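Local atomic coordinates of 3,4-dihydroxybenzoate decarboxylase (Enterobacter cloacae, PDB entry 5NY5), a protein that catalyses decarboxylation of 3,4-dihydroxybenzoate and the para-carboxylation of catechols, using prenylated FMN and a manganese ion. Residues V465-A468 with L469-R472; T419-G423 with D424-T428. One frame throughout, in Å; residues are numbered along the deposited sequence.

Interaction 1: V465-A468 with L469-R472; sequences VPWA and LKAR
The carbonyl oxygen of P466 accepts a hydrogen bond from the backbone N of L469 at 2.9 Å, the N-H pointing to it at 154°. The donor lies above the carbonyl plane, 47° out of it, rather than on a lone pair. One residue on, the N-H of K470 is directed almost straight at the O of W467, but at 3.4 Å from N to O the bond is weak. Both bonds run from residue i+3 back to residue i, and R472 N repeats the step onto L469 O, which identifies a short 3-10 helix over 467-472.

Apolar contacts accompany these bonds. V465 swings CG1 anti to its own N (chi1 -179°), and this methyl comes to 3.8 Å from the CA of K470. Nearby, the CG of the P466 ring meets the CD1 methyl of L469 at 4.1 Å; the two side chains slant across one another.

K470 supplies the lysine-indole contact. Its CD lies 3.5 Å from W467 CE3, approaching the six-membered ring obliquely, while its CG rests 3.4 Å from the W467 O. Bends at chi3 and chi4 turn CE and NZ off the line of the chain after CD has met the ring, and NZ is hydrogen-bonded beyond the turn.

Y446 of the second subunit packs on both P466 and L469, and R472 makes a salt bridge with D445 of that subunit. The turn follows strand 455-462; V465 N bonds to D402 and V465 O to K372, residues just past strands 397-401 and 365-370, so its start is tied to the ends of two neighbouring strands of the same sheet.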
loop_
_atom_site.group_PDB
_atom_site.type_symbol
_atom_site.label_atom_id
_atom_site.label_comp_id
_atom_site.label_asym_id
_atom_site.label_seq_id
_atom_site.Cartn_x
_atom_site.Cartn_y
_atom_site.Cartn_z
ATOM N N VAL A 465 -4.074 -17.896 14.682
ATOM C CA VAL A 465 -2.972 -18.669 14.107
ATOM C C VAL A 465 -3.419 -19.244 12.768
ATOM O O VAL A 465 -4.499 -19.852 12.692
ATOM C CB VAL A 465 -2.547 -19.779 15.067
ATOM C CG1 VAL A 465 -1.383 -20.563 14.494
ATOM C CG2 VAL A 465 -2.191 -19.197 16.414
ATOM N N PRO A 466 -2.652 -19.061 11.696
ATOM C CA PRO A 466 -2.995 -19.709 10.427
ATOM C C PRO A 466 -3.135 -21.210 10.619
ATOM O O PRO A 466 -2.363 -21.829 11.351
ATOM C CB PRO A 466 -1.812 -19.360 9.519
ATOM C CG PRO A 466 -1.250 -18.116 10.099
ATOM C CD PRO A 466 -1.445 -18.226 11.582
ATOM N N TRP A 467 -4.140 -21.787 9.956
ATOM C CA TRP A 467 -4.476 -23.191 10.171
ATOM C C TRP A 467 -3.260 -24.095 10.025
ATOM O O TRP A 467 -3.074 -25.030 10.813
ATOM C CB TRP A 467 -5.570 -23.623 9.195
ATOM C CG TRP A 467 -5.708 -25.104 9.110
ATOM C CD1 TRP A 467 -5.157 -25.926 8.173
ATOM C CD2 TRP A 467 -6.427 -25.947 10.012
ATOM N NE1 TRP A 467 -5.497 -27.231 8.432
ATOM C CE2 TRP A 467 -6.278 -27.270 9.556
ATOM C CE3 TRP A 467 -7.192 -25.711 11.156
ATOM C CZ2 TRP A 467 -6.860 -28.351 10.205
ATOM C CZ3 TRP A 467 -7.767 -26.785 11.798
ATOM C CH2 TRP A 467 -7.597 -28.089 11.323
ATOM N N ALA A 468 -2.415 -23.826 9.029
ATOM C CA ALA A 468 -1.289 -24.706 8.741
ATOM C C ALA A 468 -0.218 -24.669 9.821
ATOM O O ALA A 468 0.599 -25.591 9.894
ATOM C CB ALA A 468 -0.673 -24.339 7.390
ATOM N N LEU A 469 -0.199 -23.637 10.661
ATOM C CA LEU A 469 0.847 -23.471 11.657
ATOM C C LEU A 469 0.387 -23.780 13.074
ATOM O O LEU A 469 1.184 -23.637 14.008
ATOM C CB LEU A 469 1.397 -22.041 11.605
ATOM C CG LEU A 469 1.776 -21.500 10.228
ATOM C CD1 LEU A 469 2.348 -20.101 10.351
ATOM C CD2 LEU A 469 2.760 -22.429 9.543
ATOM N N LYS A 470 -0.864 -24.216 13.259
ATOM C CA LYS A 470 -1.435 -24.321 14.601
ATOM C C LYS A 470 -0.609 -25.217 15.514
ATOM O O LYS A 470 -0.611 -25.027 16.735
ATOM C CB LYS A 470 -2.873 -24.833 14.522
ATOM C CG LYS A 470 -3.848 -23.862 13.881
ATOM C CD LYS A 470 -5.230 -24.479 13.757
ATOM C CE LYS A 470 -5.940 -24.551 15.096
ATOM N NZ LYS A 470 -6.271 -23.198 15.620
ATOM N N ALA A 471 0.106 -26.191 14.950
ATOM C CA ALA A 471 0.903 -27.093 15.769
ATOM C C ALA A 471 2.108 -26.402 16.390
ATOM O O ALA A 471 2.676 -26.923 17.355
ATOM C CB ALA A 471 1.357 -28.292 14.938
ATOM N N ARG A 472 2.507 -25.246 15.868
ATOM C CA ARG A 472 3.662 -24.518 16.371
ATOM C C ARG A 472 3.299 -23.436 17.374
ATOM O O ARG A 472 4.201 -22.824 17.953
ATOM C CB ARG A 472 4.436 -23.884 15.212
ATOM C CG ARG A 472 5.099 -24.866 14.271
ATOM C CD ARG A 472 6.102 -24.137 13.402
ATOM N NE ARG A 472 5.815 -24.272 11.980
ATOM C CZ ARG A 472 6.280 -23.447 11.049
ATOM N NH1 ARG A 472 7.047 -22.423 11.395
ATOM N NH2 ARG A 472 5.974 -23.642 9.777
#

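Interaction 2: T419-G423 with D424-T428; sequences TRMQG and DVSIT
Three direct hydrogen bonds join Q422 to the residues that follow it. Its O accepts from V425 N and from S426 N, each at 2.8 Å; the S426 donor lies nearly on the line of the C=O (171°), whereas that of V425 stands above the carbonyl plane. The V425 bond closes a type I beta turn with G423 and D424 at its corners, and S426 N adds an i+4 bond. In return, S426 OG, set beside its own backbone N (chi1 -39°), takes the N-H of Q422 at 3.0 Å.

Water adds two bridges: one molecule donates to Q422 OE1 and D424 OD1, and another donates to G423 O while accepting from I427 N. The polar ends of Q422 and D424 also meet the second subunit, Q422 OE1 bonding to its C457 N and D424 OD2 to its S449 OG.

Apolar contact lies with selenomethionine M421: CG is 3.5 Å from S426 CB, and CE meets I427 CD1 at 4.0 Å. That isoleucine methyl also rests 3.8 Å from G423 CA.

The turn carries the chain from helix 410-419 into strand 427-434, outermost of its sheet within this chain, where backbone bonds of S426 to D462 and T428 to I460 join it to strand 455-462.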
loop_
_atom_site.group_PDB
_atom_site.type_symbol
_atom_site.label_atom_id
_atom_site.label_comp_id
_atom_site.label_asym_id
_atom_site.label_seq_id
_atom_site.Cartn_x
_atom_site.Cartn_y
_atom_site.Cartn_z
ATOM N N THR A 419 2.429 -11.967 19.466
ATOM C CA THR A 419 3.060 -13.205 19.030
ATOM C C THR A 419 2.284 -13.938 17.949
ATOM O O THR A 419 2.752 -14.975 17.473
ATOM C CB THR A 419 3.261 -14.149 20.221
ATOM O OG1 THR A 419 1.992 -14.675 20.632
ATOM C CG2 THR A 419 3.902 -13.412 21.383
ATOM N N ARG A 420 1.115 -13.444 17.555
ATOM C CA ARG A 420 0.268 -14.119 16.580
ATOM C C ARG A 420 -0.191 -13.143 15.513
ATOM O O ARG A 420 -1.346 -13.160 15.076
ATOM C CB ARG A 420 -0.922 -14.785 17.265
ATOM C CG ARG A 420 -0.534 -15.986 18.100
ATOM C CD ARG A 420 -1.708 -16.553 18.864
ATOM N NE ARG A 420 -1.369 -17.838 19.464
ATOM C CZ ARG A 420 -2.213 -18.583 20.165
ATOM N NH1 ARG A 420 -3.457 -18.173 20.360
ATOM N NH2 ARG A 420 -1.811 -19.740 20.669
HETATM N N MSE A 421 0.719 -12.293 15.059
HETATM C CA MSE A 421 0.353 -11.203 14.177
HETATM C C MSE A 421 1.572 -10.585 13.506
HETATM O O MSE A 421 2.583 -10.323 14.152
HETATM C CB MSE A 421 -0.396 -10.136 14.970
HETATM C CG MSE A 421 -1.534 -9.481 14.233
HETATM SE SE MSE A 421 -1.786 -7.660 14.837
HETATM C CE MSE A 421 -0.050 -6.961 14.308
ATOM N N GLN A 422 1.469 -10.351 12.201
ATOM C CA GLN A 422 2.480 -9.624 11.446
ATOM C C GLN A 422 1.810 -8.428 10.789
ATOM O O GLN A 422 0.835 -8.590 10.049
ATOM C CB GLN A 422 3.151 -10.526 10.411
ATOM C CG GLN A 422 4.114 -11.546 11.016
ATOM C CD GLN A 422 5.371 -10.907 11.601
ATOM O OE1 GLN A 422 5.742 -9.793 11.240
ATOM N NE2 GLN A 422 6.032 -11.619 12.505
ATOM N N GLY A 423 2.335 -7.232 11.060
ATOM C CA GLY A 423 1.654 -6.009 10.666
ATOM C C GLY A 423 1.395 -5.888 9.177
ATOM O O GLY A 423 0.430 -5.239 8.765
ATOM N N ASP A 424 2.244 -6.490 8.350
ATOM C CA ASP A 424 2.056 -6.436 6.907
ATOM C C ASP A 424 1.299 -7.642 6.362
ATOM O O ASP A 424 1.148 -7.763 5.142
ATOM C CB ASP A 424 3.413 -6.289 6.204
ATOM C CG ASP A 424 4.369 -7.421 6.519
ATOM O OD1 ASP A 424 4.068 -8.230 7.420
ATOM O OD2 ASP A 424 5.433 -7.494 5.868
ATOM N N VAL A 425 0.808 -8.525 7.233
ATOM C CA VAL A 425 0.028 -9.682 6.824
ATOM C C VAL A 425 -1.366 -9.673 7.438
ATOM O O VAL A 425 -2.348 -10.008 6.765
ATOM C CB VAL A 425 0.756 -10.996 7.179
ATOM C CG1 VAL A 425 -0.100 -12.200 6.811
ATOM C CG2 VAL A 425 2.108 -11.056 6.499
ATOM N N SER A 426 -1.481 -9.264 8.700
ATOM C CA SER A 426 -2.652 -9.547 9.516
ATOM C C SER A 426 -3.578 -8.352 9.699
ATOM O O SER A 426 -4.524 -8.438 10.487
ATOM C CB SER A 426 -2.208 -10.060 10.886
ATOM O OG SER A 426 -1.097 -10.931 10.784
ATOM N N ILE A 427 -3.342 -7.246 9.000
ATOM C CA ILE A 427 -4.065 -6.001 9.236
ATOM C C ILE A 427 -4.724 -5.564 7.934
ATOM O O ILE A 427 -4.038 -5.330 6.933
ATOM C CB ILE A 427 -3.138 -4.902 9.780
ATOM C CG1 ILE A 427 -2.426 -5.390 11.044
ATOM C CG2 ILE A 427 -3.920 -3.645 10.076
ATOM C CD1 ILE A 427 -1.565 -4.339 11.718
ATOM N N THR A 428 -6.051 -5.441 7.956
ATOM C CA THR A 428 -6.838 -5.029 6.800
ATOM C C THR A 428 -7.576 -3.742 7.135
ATOM O O THR A 428 -8.376 -3.710 8.075
ATOM C CB THR A 428 -7.831 -6.117 6.390
ATOM O OG1 THR A 428 -7.120 -7.295 6.001
ATOM C CG2 THR A 428 -8.672 -5.649 5.227
HETATM O O HOH W 1 5.944 -9.842 8.037
HETATM O O HOH W 2 -1.631 -6.339 6.711
#

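Both interactions are local turns at the periphery of the chain, with centres about 14 Å apart, and both touch the second subunit. Interaction 2 leads into strand 427-434 and interaction 1 follows strand 455-462, its antiparallel neighbour, so each lies next to one of this paired couple. They meet directly where V465 CG2 packs 3.4 Å from R420 NE. Their chemistry differs: residues 419-428 are mostly buried or partly so and rely on a doubly used carbonyl, a serine hydroxyl and bridging waters, whereas residues 465-472 are held by i+3 backbone bonds, one of them weak, with V465, P466 and L469 buried and W467 and K470 partly exposed.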